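Local structure of RING finger protein unkempt homolog (Mus musculus, 5ELH) at residues Y5-E10 with T31-H36; D58-K63 with T87-H92; G69-P72 with E76-F79. The protein binds RNA sequence-specifically through clustered CCCH zinc fingers, represses translation and helps establish and maintain the early morphology of cortical neurons. All coordinates share one frame; numbering follows the deposited sequence.

Interaction 1 (Y5-E10 with T31-H36). With ZN (zinc ion), chain D.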
ATOM      1  N   TYR A   5      -5.304  -7.522   3.882  1.00 28.93           N
ATOM      2  CA  TYR A   5      -4.459  -7.258   2.719  1.00 32.86           C
ATOM      3  C   TYR A   5      -3.342  -6.268   3.049  1.00 28.97           C
ATOM      4  O   TYR A   5      -2.209  -6.422   2.590  1.00 29.38           O
ATOM      5  CB  TYR A   5      -5.297  -6.746   1.542  1.00 42.14           C
ATOM      6  CG  TYR A   5      -4.474  -6.396   0.318  1.00 51.77           C
ATOM      7  CD1 TYR A   5      -3.789  -7.382  -0.389  1.00 57.14           C
ATOM      8  CD2 TYR A   5      -4.382  -5.083  -0.132  1.00 52.04           C
ATOM      9  CE1 TYR A   5      -3.033  -7.068  -1.508  1.00 57.08           C
ATOM     10  CE2 TYR A   5      -3.630  -4.761  -1.249  1.00 52.85           C
ATOM     11  CZ  TYR A   5      -2.958  -5.755  -1.935  1.00 55.84           C
ATOM     12  OH  TYR A   5      -2.207  -5.443  -3.050  1.00 58.55           O
ATOM     13  N   THR A   6      -3.656  -5.262   3.853  1.00 21.92           N
ATOM     14  CA  THR A   6      -2.659  -4.264   4.233  1.00 28.87           C
ATOM     15  C   THR A   6      -1.544  -4.892   5.082  1.00 27.93           C
ATOM     16  O   THR A   6      -0.366  -4.592   4.879  1.00 28.01           O
ATOM     17  CB  THR A   6      -3.298  -3.092   4.992  1.00 38.53           C
ATOM     18  OG1 THR A   6      -3.725  -3.534   6.286  1.00 49.72           O
ATOM     19  CG2 THR A   6      -4.492  -2.542   4.217  1.00 37.01           C
ATOM     20  N   TYR A   7      -1.909  -5.775   6.011  1.00 22.45           N
ATOM     21  CA  TYR A   7      -0.909  -6.503   6.793  1.00 18.91           C
ATOM     22  C   TYR A   7      -0.064  -7.427   5.923  1.00 18.79           C
ATOM     23  O   TYR A   7       1.170  -7.423   6.008  1.00 20.65           O
ATOM     24  CB  TYR A   7      -1.564  -7.284   7.933  1.00 22.05           C
ATOM     25  CG  TYR A   7      -1.718  -6.452   9.182  1.00 25.60           C
ATOM     26  CD1 TYR A   7      -2.811  -5.622   9.352  1.00 28.54           C
ATOM     27  CD2 TYR A   7      -0.742  -6.464  10.175  1.00 21.98           C
ATOM     28  CE1 TYR A   7      -2.945  -4.844  10.484  1.00 33.75           C
ATOM     29  CE2 TYR A   7      -0.870  -5.680  11.316  1.00 23.19           C
ATOM     30  CZ  TYR A   7      -1.969  -4.876  11.461  1.00 29.60           C
ATOM     31  OH  TYR A   7      -2.103  -4.098  12.594  1.00 26.61           O
ATOM     32  N   LEU A   8      -0.724  -8.211   5.079  1.00 15.89           N
ATOM     33  CA  LEU A   8      -0.016  -9.150   4.207  1.00 18.78           C
ATOM     34  C   LEU A   8       1.021  -8.462   3.320  1.00 24.01           C
ATOM     35  O   LEU A   8       2.155  -8.933   3.183  1.00 23.84           O
ATOM     36  CB  LEU A   8      -1.010  -9.897   3.330  1.00 20.81           C
ATOM     37  CG  LEU A   8      -1.829 -10.946   4.071  1.00 24.42           C
ATOM     38  CD1 LEU A   8      -3.046 -11.322   3.261  1.00 22.27           C
ATOM     39  CD2 LEU A   8      -0.968 -12.160   4.369  1.00 20.11           C
ATOM     40  N   LYS A   9       0.623  -7.348   2.722  1.00 23.33           N
ATOM     41  CA  LYS A   9       1.454  -6.652   1.751  1.00 24.43           C
ATOM     42  C   LYS A   9       2.485  -5.737   2.410  1.00 28.03           C
ATOM     43  O   LYS A   9       3.606  -5.607   1.921  1.00 30.99           O
ATOM     44  CB  LYS A   9       0.558  -5.825   0.826  1.00 28.86           C
ATOM     45  CG  LYS A   9       1.297  -4.963  -0.197  1.00 38.13           C
ATOM     46  CD  LYS A   9       0.331  -4.025  -0.914  1.00 45.88           C
ATOM     47  CE  LYS A   9       0.983  -3.326  -2.093  1.00 51.99           C
ATOM     48  NZ  LYS A   9       0.182  -3.505  -3.338  1.00 55.17           N
ATOM     49  N   GLU A  10       2.110  -5.111   3.517  1.00 21.31           N
ATOM     50  CA  GLU A  10       2.864  -3.960   4.012  1.00 31.35           C
ATOM     51  C   GLU A  10       3.540  -4.130   5.372  1.00 31.04           C
ATOM     52  O   GLU A  10       4.566  -3.490   5.616  1.00 32.48           O
ATOM     53  CB  GLU A  10       1.955  -2.724   4.050  1.00 41.75           C
ATOM     54  CG  GLU A  10       1.090  -2.565   2.804  1.00 53.92           C
ATOM     55  CD  GLU A  10       0.997  -1.128   2.320  1.00 64.30           C
ATOM     56  OE1 GLU A  10       0.819  -0.215   3.158  1.00 61.85           O
ATOM     57  OE2 GLU A  10       1.106  -0.916   1.091  1.00 71.57           O
ATOM     58  N   THR A  31       5.118  -0.894  18.705  1.00 55.96           N
ATOM     59  CA  THR A  31       3.841  -1.130  18.035  1.00 54.88           C
ATOM     60  C   THR A  31       3.844  -0.605  16.606  1.00 50.22           C
ATOM     61  O   THR A  31       2.785  -0.481  15.986  1.00 43.83           O
ATOM     62  CB  THR A  31       2.690  -0.411  18.754  1.00 53.85           C
ATOM     63  OG1 THR A  31       2.870   1.007  18.640  1.00 55.61           O
ATOM     64  CG2 THR A  31       2.627  -0.818  20.218  1.00 52.13           C
ATOM     65  N   CYS A  32       5.020  -0.272  16.086  1.00 47.59           N
ATOM     66  CA  CYS A  32       5.082   0.380  14.789  1.00 38.66           C
ATOM     67  C   CYS A  32       4.780  -0.608  13.678  1.00 25.78           C
ATOM     68  O   CYS A  32       5.114  -1.790  13.753  1.00 28.98           O
ATOM     69  CB  CYS A  32       6.443   1.037  14.539  1.00 38.04           C
ATOM     70  SG  CYS A  32       6.418   2.174  13.113  1.00 27.84           S
ATOM     71  N   PHE A  33       4.151  -0.091  12.635  1.00 25.94           N
ATOM     72  CA  PHE A  33       3.802  -0.886  11.469  1.00 24.19           C
ATOM     73  C   PHE A  33       5.018  -1.117  10.564  1.00 25.06           C
ATOM     74  O   PHE A  33       5.017  -2.012   9.719  1.00 24.45           O
ATOM     75  CB  PHE A  33       2.707  -0.166  10.691  1.00 28.98           C
ATOM     76  CG  PHE A  33       2.011  -1.034   9.704  1.00 34.97           C
ATOM     77  CD1 PHE A  33       1.001  -1.886  10.111  1.00 36.73           C
ATOM     78  CD2 PHE A  33       2.373  -1.012   8.371  1.00 37.44           C
ATOM     79  CE1 PHE A  33       0.360  -2.698   9.201  1.00 32.91           C
ATOM     80  CE2 PHE A  33       1.734  -1.818   7.461  1.00 32.91           C
ATOM     81  CZ  PHE A  33       0.730  -2.662   7.876  1.00 33.04           C
ATOM     82  N   HIS A  34       6.053  -0.308  10.757  1.00 23.46           N
ATOM     83  CA  HIS A  34       7.225  -0.324   9.891  1.00 22.46           C
ATOM     84  C   HIS A  34       8.416  -0.886  10.646  1.00 25.74           C
ATOM     85  O   HIS A  34       8.391  -0.939  11.871  1.00 23.84           O
ATOM     86  CB  HIS A  34       7.501   1.096   9.424  1.00 27.75           C
ATOM     87  CG  HIS A  34       6.330   1.732   8.752  1.00 33.28           C
ATOM     88  ND1 HIS A  34       5.820   1.270   7.557  1.00 31.14           N
ATOM     89  CD2 HIS A  34       5.544   2.770   9.120  1.00 36.33           C
ATOM     90  CE1 HIS A  34       4.782   2.009   7.210  1.00 33.32           C
ATOM     91  NE2 HIS A  34       4.594   2.927   8.142  1.00 34.27           N
ATOM     92  N   TRP A  35       9.454  -1.327   9.938  1.00 23.08           N
ATOM     93  CA  TRP A  35      10.624  -1.839  10.633  1.00 21.83           C
ATOM     94  C   TRP A  35      11.533  -0.700  11.087  1.00 23.79           C
ATOM     95  O   TRP A  35      11.624   0.347  10.443  1.00 24.13           O
ATOM     96  CB  TRP A  35      11.387  -2.915   9.838  1.00 20.47           C
ATOM     97  CG  TRP A  35      12.016  -2.534   8.533  1.00 20.16           C
ATOM     98  CD1 TRP A  35      11.514  -2.759   7.290  1.00 19.16           C
ATOM     99  CD2 TRP A  35      13.297  -1.919   8.342  1.00 21.03           C
ATOM    100  NE1 TRP A  35      12.391  -2.312   6.333  1.00 23.64           N
ATOM    101  CE2 TRP A  35      13.495  -1.788   6.954  1.00 21.80           C
ATOM    102  CE3 TRP A  35      14.288  -1.452   9.213  1.00 24.86           C
ATOM    103  CZ2 TRP A  35      14.642  -1.212   6.411  1.00 21.27           C
ATOM    104  CZ3 TRP A  35      15.426  -0.876   8.674  1.00 23.29           C
ATOM    105  CH2 TRP A  35      15.594  -0.764   7.282  1.00 24.82           C
ATOM    106  N   HIS A  36      12.174  -0.922  12.226  1.00 24.38           N
ATOM    107  CA  HIS A  36      13.100   0.045  12.792  1.00 26.17           C
ATOM    108  C   HIS A  36      14.538  -0.463  12.608  1.00 28.32           C
ATOM    109  O   HIS A  36      15.431   0.297  12.252  1.00 27.05           O
ATOM    110  CB  HIS A  36      12.777   0.283  14.273  1.00 27.73           C
ATOM    111  CG  HIS A  36      11.521   1.074  14.509  1.00 28.46           C
ATOM    112  ND1 HIS A  36      11.121   1.468  15.768  1.00 31.28           N
ATOM    113  CD2 HIS A  36      10.584   1.547  13.656  1.00 27.93           C
ATOM    114  CE1 HIS A  36       9.994   2.150  15.681  1.00 30.62           C
ATOM    115  NE2 HIS A  36       9.645   2.218  14.412  1.00 29.30           N
TER
HETATM  116 ZN    ZN D 201       8.251   3.538  13.724  1.00 36.93          ZN
HETATM  117  O   HOH W   1       6.020  -1.212   6.242  1.00 21.71           O
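Phe33 points the edge of its ring at Tyr7, with CE1 standing 3.8 Å above the centre of the tyrosine face. The planes are inclined at 73°, so this is a T-shaped pair, and it joins helix 3-10 to the last zinc-binding loop of the first CCCH zinc finger. Other positions on the Phe33 rim meet the same helix: CE2 lies 3.5 Å from Glu10 CB, and CZ lies 3.7 Å from Thr6 O, both partners near the ring plane. With its CG anti to the backbone N (chi1 -164°), Phe33 carries its ring out of the loop to these three residues. An alanine here would probably leave the face of Tyr7 without its aromatic partner and open a gap between helix and loop. Water joins the two segments as well, donating to Glu10 O at 2.8 Å while lying 2.8 Å from His34 ND1.

The second shell holds both sides in place. His117 bonds to Tyr7 OH through ND1 and to Thr31 O through NE2, thereby bridging the two segments, and the backbone of Phe33 is hydrogen-bonded to Arg12. Glu10 also packs against Glu10 of the second subunit. Cys32 and His36, on either side of Phe33 in sequence, bind zinc together with Cys16 and Cys24, which fixes the loop that presents the phenyl ring. The Cys32 sulfur receives a nearly straight N-H bond from His34 N (3.4 Å, 166°) and lies 2.4 Å from the zinc, whereas His36 NE2 coordinates at 2.0 Å.

Interaction 2 (D58-K63 with T87-H92). With ZN (zinc ion), chain E.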
ATOM      1  N   ASP A  58       7.654 -22.729   5.716  1.00 13.70           N
ATOM      2  CA  ASP A  58       7.960 -23.809   6.646  1.00 13.94           C
ATOM      3  C   ASP A  58       9.453 -24.104   6.795  1.00 22.09           C
ATOM      4  O   ASP A  58       9.916 -24.349   7.911  1.00 25.57           O
ATOM      5  CB  ASP A  58       7.212 -25.077   6.223  1.00 22.09           C
ATOM      6  CG  ASP A  58       5.707 -24.941   6.374  1.00 31.22           C
ATOM      7  OD1 ASP A  58       5.265 -24.522   7.459  1.00 24.90           O
ATOM      8  OD2 ASP A  58       4.967 -25.242   5.413  1.00 37.79           O
ATOM      9  N   VAL A  59      10.206 -24.099   5.696  1.00 19.24           N
ATOM     10  CA  VAL A  59      11.621 -24.463   5.785  1.00 18.54           C
ATOM     11  C   VAL A  59      12.514 -23.213   5.910  1.00 17.39           C
ATOM     12  O   VAL A  59      12.566 -22.360   5.027  1.00 15.68           O
ATOM     13  CB  VAL A  59      12.076 -25.462   4.663  1.00 34.21           C
ATOM     14  CG1 VAL A  59      11.008 -25.629   3.591  1.00 38.69           C
ATOM     15  CG2 VAL A  59      13.419 -25.073   4.065  1.00 34.53           C
ATOM     16  N   TYR A  60      13.185 -23.119   7.052  1.00 20.96           N
ATOM     17  CA  TYR A  60      13.964 -21.937   7.410  1.00 14.93           C
ATOM     18  C   TYR A  60      15.327 -21.900   6.702  1.00 16.92           C
ATOM     19  O   TYR A  60      16.032 -22.905   6.613  1.00 18.11           O
ATOM     20  CB  TYR A  60      14.167 -21.875   8.929  1.00 18.38           C
ATOM     21  CG  TYR A  60      12.968 -21.359   9.710  1.00 20.37           C
ATOM     22  CD1 TYR A  60      12.744 -19.993   9.865  1.00 21.57           C
ATOM     23  CD2 TYR A  60      12.069 -22.238  10.300  1.00 24.07           C
ATOM     24  CE1 TYR A  60      11.649 -19.517  10.588  1.00 22.23           C
ATOM     25  CE2 TYR A  60      10.976 -21.771  11.023  1.00 24.69           C
ATOM     26  CZ  TYR A  60      10.769 -20.413  11.160  1.00 22.79           C
ATOM     27  OH  TYR A  60       9.681 -19.960  11.880  1.00 23.41           O
ATOM     28  N   CYS A  61      15.673 -20.721   6.205  1.00 19.64           N
ATOM     29  CA  CYS A  61      16.996 -20.438   5.653  1.00 18.23           C
ATOM     30  C   CYS A  61      18.064 -20.605   6.720  1.00 21.60           C
ATOM     31  O   CYS A  61      17.934 -20.045   7.804  1.00 27.81           O
ATOM     32  CB  CYS A  61      16.996 -18.988   5.166  1.00 18.17           C
ATOM     33  SG  CYS A  61      18.498 -18.380   4.348  1.00 19.09           S
ATOM     34  N   THR A  62      19.130 -21.346   6.423  1.00 18.49           N
ATOM     35  CA  THR A  62      20.248 -21.458   7.365  1.00 24.11           C
ATOM     36  C   THR A  62      21.334 -20.390   7.157  1.00 24.22           C
ATOM     37  O   THR A  62      22.219 -20.240   7.999  1.00 27.23           O
ATOM     38  CB  THR A  62      20.900 -22.847   7.313  1.00 31.59           C
ATOM     39  OG1 THR A  62      21.297 -23.138   5.970  1.00 30.44           O
ATOM     40  CG2 THR A  62      19.923 -23.910   7.797  1.00 38.17           C
ATOM     41  N   LYS A  63      21.257 -19.639   6.059  1.00 21.82           N
ATOM     42  CA  LYS A  63      22.243 -18.590   5.763  1.00 26.35           C
ATOM     43  C   LYS A  63      21.882 -17.230   6.368  1.00 28.46           C
ATOM     44  O   LYS A  63      22.748 -16.375   6.545  1.00 26.62           O
ATOM     45  CB  LYS A  63      22.399 -18.422   4.253  1.00 30.45           C
ATOM     46  CG  LYS A  63      22.880 -19.671   3.531  1.00 32.09           C
ATOM     47  CD  LYS A  63      22.877 -19.456   2.030  1.00 40.23           C
ATOM     48  CE  LYS A  63      23.277 -20.717   1.287  1.00 48.87           C
ATOM     49  NZ  LYS A  63      23.039 -20.594  -0.178  1.00 55.14           N
ATOM     50  N   THR A  87       8.228 -12.863  11.972  1.00 20.02           N
ATOM     51  CA  THR A  87       7.196 -12.176  11.209  1.00 26.17           C
ATOM     52  C   THR A  87       7.050 -12.626   9.756  1.00 19.42           C
ATOM     53  O   THR A  87       5.996 -12.409   9.167  1.00 17.32           O
ATOM     54  CB  THR A  87       7.379 -10.645  11.246  1.00 25.10           C
ATOM     55  OG1 THR A  87       8.681 -10.301  10.769  1.00 20.86           O
ATOM     56  CG2 THR A  87       7.195 -10.116  12.672  1.00 27.63           C
ATOM     57  N   GLU A  88       8.072 -13.237   9.155  1.00 18.72           N
ATOM     58  CA  GLU A  88       7.896 -13.712   7.787  1.00 16.94           C
ATOM     59  C   GLU A  88       6.907 -14.877   7.760  1.00 18.14           C
ATOM     60  O   GLU A  88       6.089 -14.982   6.851  1.00 22.08           O
ATOM     61  CB  GLU A  88       9.229 -14.087   7.116  1.00 14.17           C
ATOM     62  CG  GLU A  88       9.991 -12.865   6.613  1.00 16.43           C
ATOM     63  CD  GLU A  88      11.052 -13.193   5.563  1.00 16.33           C
ATOM     64  OE1 GLU A  88      11.340 -14.391   5.324  1.00 20.50           O
ATOM     65  OE2 GLU A  88      11.578 -12.236   4.962  1.00 23.67           O
ATOM     66  N   ARG A  89       6.971 -15.744   8.763  1.00 13.32           N
ATOM     67  CA  ARG A  89       6.061 -16.885   8.831  1.00 13.73           C
ATOM     68  C   ARG A  89       4.664 -16.440   9.247  1.00 16.35           C
ATOM     69  O   ARG A  89       3.667 -16.846   8.660  1.00 19.89           O
ATOM     70  CB  ARG A  89       6.594 -17.918   9.825  1.00 14.63           C
ATOM     71  CG  ARG A  89       5.637 -19.055  10.108  1.00 26.96           C
ATOM     72  CD  ARG A  89       6.152 -20.409   9.715  1.00 24.01           C
ATOM     73  NE  ARG A  89       6.388 -21.235  10.885  1.00 33.88           N
ATOM     74  CZ  ARG A  89       6.143 -22.540  10.961  1.00 27.54           C
ATOM     75  NH1 ARG A  89       5.666 -23.207   9.923  1.00 29.69           N
ATOM     76  NH2 ARG A  89       6.380 -23.178  12.097  1.00 28.75           N
ATOM     77  N   ARG A  90       4.603 -15.592  10.263  1.00 15.86           N
ATOM     78  CA  ARG A  90       3.331 -15.207  10.856  1.00 15.13           C
ATOM     79  C   ARG A  90       2.459 -14.363   9.923  1.00 14.83           C
ATOM     80  O   ARG A  90       1.234 -14.377  10.033  1.00 17.81           O
ATOM     81  CB  ARG A  90       3.591 -14.474  12.176  1.00 16.16           C
ATOM     82  CG  ARG A  90       3.959 -15.415  13.323  1.00 20.78           C
ATOM     83  CD  ARG A  90       4.490 -14.683  14.557  1.00 30.39           C
ATOM     84  NE  ARG A  90       3.643 -13.570  14.989  1.00 46.14           N
ATOM     85  CZ  ARG A  90       2.635 -13.668  15.855  1.00 62.10           C
ATOM     86  NH1 ARG A  90       2.315 -14.842  16.392  1.00 69.11           N
ATOM     87  NH2 ARG A  90       1.934 -12.586  16.181  1.00 62.37           N
ATOM     88  N   TYR A  91       3.087 -13.627   9.012  1.00 14.23           N
ATOM     89  CA  TYR A  91       2.358 -12.771   8.079  1.00 14.11           C
ATOM     90  C   TYR A  91       2.417 -13.323   6.656  1.00 13.31           C
ATOM     91  O   TYR A  91       2.128 -12.622   5.686  1.00 14.03           O
ATOM     92  CB  TYR A  91       2.861 -11.330   8.170  1.00 15.42           C
ATOM     93  CG  TYR A  91       2.584 -10.777   9.550  1.00 17.19           C
ATOM     94  CD1 TYR A  91       3.508 -10.933  10.574  1.00 19.83           C
ATOM     95  CD2 TYR A  91       1.371 -10.176   9.848  1.00 22.19           C
ATOM     96  CE1 TYR A  91       3.258 -10.467  11.838  1.00 23.99           C
ATOM     97  CE2 TYR A  91       1.109  -9.709  11.106  1.00 17.48           C
ATOM     98  CZ  TYR A  91       2.055  -9.858  12.106  1.00 23.36           C
ATOM     99  OH  TYR A  91       1.810  -9.396  13.380  1.00 27.03           O
ATOM    100  N   HIS A  92       2.755 -14.598   6.561  1.00 12.96           N
ATOM    101  CA  HIS A  92       2.788 -15.308   5.283  1.00 12.43           C
ATOM    102  C   HIS A  92       1.367 -15.592   4.796  1.00 19.44           C
ATOM    103  O   HIS A  92       0.445 -15.809   5.606  1.00 14.41           O
ATOM    104  CB  HIS A  92       3.550 -16.624   5.454  1.00 13.99           C
ATOM    105  CG  HIS A  92       4.132 -17.174   4.187  1.00 14.85           C
ATOM    106  ND1 HIS A  92       3.360 -17.714   3.178  1.00 14.09           N
ATOM    107  CD2 HIS A  92       5.418 -17.300   3.784  1.00 15.68           C
ATOM    108  CE1 HIS A  92       4.145 -18.122   2.196  1.00 12.30           C
ATOM    109  NE2 HIS A  92       5.398 -17.895   2.545  1.00 13.81           N
TER
HETATM  110 ZN    ZN E 202      17.779 -16.751   2.993  1.00 27.07          ZN
HETATM  111  O   HOH W   2       6.957 -20.755  13.927  1.00 31.77           O
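The guanidinium of Arg89 meets Asp58 OD1 at its edge, near its own plane, while the carboxylate is turned 88° from that plane. NH1 and OD1 are 2.8 Å apart, a salt bridge made by one carboxylate oxygen. Water 2 lies at the same group's edge, accepting from NH2 at 3.1 Å. The Tyr60 ring is inclined at 75° to the guanidinium, and its OH comes to 3.7 Å from Arg89 NE. Through these groups the middle CCCH zinc finger, to which residues 58-63 belong, is tied at the surface to the short helix 87-90.

Arg89 reaches across by leaving the helix with CG anti to the backbone N (chi1 172°) and then bending at chi2 and chi3, which brings the flat group up to Asp58. Two of the polar groups have further partners: Asp58 OD1 is hydrogen-bonded to Tyr95 OH, and Tyr60 OH to Asp86 OD1. The paired charges probably favour the ionised carboxylate. On the helix side, Tyr91 N bonds to Thr87 O at 3.2 Å, and Tyr91 is the first residue to depart from helical angles. Beyond it, His92 NE2 is hydrogen-bonded to Tyr55 O, a second tie from this segment to the finger. Next to Tyr60 the chain enters the metal site, where Cys61 SG binds zinc at 2.2 Å.

Interaction 3 (G69-P72 with E76-F79). With ZN (zinc ion), chain E.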
ATOM      1  N   GLY A  69      20.165  -9.253   9.958  1.00 28.11           N
ATOM      2  CA  GLY A  69      19.035  -9.295   9.047  1.00 26.76           C
ATOM      3  C   GLY A  69      19.421  -9.487   7.589  1.00 23.10           C
ATOM      4  O   GLY A  69      18.625  -9.211   6.696  1.00 20.94           O
ATOM      5  N   LEU A  70      20.637  -9.967   7.346  1.00 24.21           N
ATOM      6  CA  LEU A  70      21.140 -10.146   5.982  1.00 24.29           C
ATOM      7  C   LEU A  70      21.183 -11.613   5.551  1.00 20.19           C
ATOM      8  O   LEU A  70      21.717 -12.461   6.271  1.00 22.13           O
ATOM      9  CB  LEU A  70      22.553  -9.564   5.872  1.00 23.59           C
ATOM     10  CG  LEU A  70      22.725  -8.084   6.212  1.00 27.30           C
ATOM     11  CD1 LEU A  70      24.194  -7.695   6.100  1.00 27.78           C
ATOM     12  CD2 LEU A  70      21.864  -7.220   5.304  1.00 27.36           C
ATOM     13  N   CYS A  71      20.625 -11.900   4.375  1.00 21.54           N
ATOM     14  CA  CYS A  71      20.795 -13.195   3.706  1.00 23.81           C
ATOM     15  C   CYS A  71      21.430 -12.926   2.354  1.00 21.01           C
ATOM     16  O   CYS A  71      20.947 -12.059   1.626  1.00 19.22           O
ATOM     17  CB  CYS A  71      19.454 -13.891   3.464  1.00 19.84           C
ATOM     18  SG  CYS A  71      19.591 -15.368   2.396  1.00 18.90           S
ATOM     19  N   PRO A  72      22.499 -13.665   2.001  1.00 24.51           N
ATOM     20  CA  PRO A  72      23.153 -13.417   0.711  1.00 23.82           C
ATOM     21  C   PRO A  72      22.208 -13.422  -0.495  1.00 22.83           C
ATOM     22  O   PRO A  72      22.518 -12.756  -1.479  1.00 28.47           O
ATOM     23  CB  PRO A  72      24.151 -14.571   0.594  1.00 29.72           C
ATOM     24  CG  PRO A  72      24.406 -15.008   1.980  1.00 27.31           C
ATOM     25  CD  PRO A  72      23.146 -14.764   2.741  1.00 18.97           C
ATOM     26  N   GLU A  76      15.338 -12.928  -3.122  1.00 25.79           N
ATOM     27  CA  GLU A  76      15.221 -14.088  -4.001  1.00 21.83           C
ATOM     28  C   GLU A  76      15.493 -15.420  -3.308  1.00 19.08           C
ATOM     29  O   GLU A  76      15.436 -16.477  -3.938  1.00 23.44           O
ATOM     30  CB  GLU A  76      16.142 -13.933  -5.213  1.00 18.85           C
ATOM     31  CG  GLU A  76      15.780 -12.735  -6.081  1.00 31.65           C
ATOM     32  CD  GLU A  76      14.299 -12.712  -6.449  1.00 41.66           C
ATOM     33  OE1 GLU A  76      13.790 -13.748  -6.936  1.00 42.51           O
ATOM     34  OE2 GLU A  76      13.642 -11.667  -6.231  1.00 39.65           O
ATOM     35  N   CYS A  77      15.771 -15.378  -2.014  1.00 15.89           N
ATOM     36  CA  CYS A  77      15.972 -16.596  -1.242  1.00 15.84           C
ATOM     37  C   CYS A  77      14.653 -17.341  -1.132  1.00 14.75           C
ATOM     38  O   CYS A  77      13.657 -16.749  -0.715  1.00 14.39           O
ATOM     39  CB  CYS A  77      16.481 -16.277   0.157  1.00 18.85           C
ATOM     40  SG  CYS A  77      16.855 -17.748   1.117  1.00 19.21           S
ATOM     41  N   PRO A  78      14.637 -18.635  -1.511  1.00 15.73           N
ATOM     42  CA  PRO A  78      13.384 -19.397  -1.478  1.00 18.76           C
ATOM     43  C   PRO A  78      13.030 -19.959  -0.110  1.00 12.57           C
ATOM     44  O   PRO A  78      12.032 -20.683   0.013  1.00 16.45           O
ATOM     45  CB  PRO A  78      13.649 -20.548  -2.444  1.00 19.98           C
ATOM     46  CG  PRO A  78      15.115 -20.780  -2.343  1.00 22.65           C
ATOM     47  CD  PRO A  78      15.745 -19.424  -2.078  1.00 22.22           C
ATOM     48  N   PHE A  79      13.825 -19.634   0.902  1.00 12.75           N
ATOM     49  CA  PHE A  79      13.606 -20.137   2.245  1.00 17.43           C
ATOM     50  C   PHE A  79      13.176 -19.040   3.213  1.00 17.56           C
ATOM     51  O   PHE A  79      13.326 -17.845   2.955  1.00 13.71           O
ATOM     52  CB  PHE A  79      14.862 -20.833   2.760  1.00 18.07           C
ATOM     53  CG  PHE A  79      15.372 -21.906   1.837  1.00 17.21           C
ATOM     54  CD1 PHE A  79      14.631 -23.051   1.608  1.00 16.63           C
ATOM     55  CD2 PHE A  79      16.588 -21.766   1.201  1.00 18.17           C
ATOM     56  CE1 PHE A  79      15.089 -24.029   0.763  1.00 20.92           C
ATOM     57  CE2 PHE A  79      17.056 -22.747   0.360  1.00 24.23           C
ATOM     58  CZ  PHE A  79      16.306 -23.879   0.142  1.00 23.38           C
TER
HETATM   59 ZN    ZN E 202      17.779 -16.751   2.993  1.00 27.07          ZN
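Cys77 SG is gripped from two directions: it coordinates zinc at 2.3 Å and accepts the N-H of Phe79 N at 3.6 Å, with an N-H...S angle of 160°. Across the contact it meets Cys71 SG at 3.8 Å, a separation that excludes a disulfide and is set by the shared metal, since Cys71 SG binds the same ion at 2.4 Å. At the zinc, the bonds to Cys71 SG and Cys77 SG make an angle of 111°, close to tetrahedral. Both cysteines have SG anti to the backbone N (chi1 171° for Cys71), and both direct their CB toward the opposing segment, so the sulfurs converge on the ion from two loops.

Cys61 and His81 complete the coordination. The sequence spacing C-x9-C-x5-C-x3-H identifies a CCCH zinc finger, here the middle one of the three in this chain, and Cys71 and Cys77 are its second and third ligands. No hydrogen bond crosses between residues 69-72 and 76-79, and the metal provides the link between them. The accepted N-H would be expected to draw some negative charge from the Cys77 thiolate.

Around this centre, Arg43 holds the loop after the third cysteine, bonding to Cys77 O through NH1 and to Phe79 O through NH2. Ahead of Cys71, Gly69 takes a positive phi in a G1 beta bulge. Pro78 CG rests 3.8 Å above one face of the Phe79 ring, displaced toward the rim.

Overall arrangement
Interaction 1 comes first along the chain; interaction 3 falls within the span bridged by interaction 2. Interactions 2 and 3 have centres 10 Å apart; both draw on the middle finger and include ligands of the same zinc, and Val59 CG2 also packs on Phe79 CD1 at 3.4 Å. Interaction 1 involves the first finger's separate zinc, with its centre about 16 Å from that of interaction 2 and 19 Å from that of interaction 3. Interactions 1 and 2 touch where Leu8 CD2 of helix 3-10 lies 3.4 Å from Tyr91 O, just past helix 87-90. With no strands and little helix, the RNA-binding cluster is probably held largely by its zinc sites and by contacts such as these.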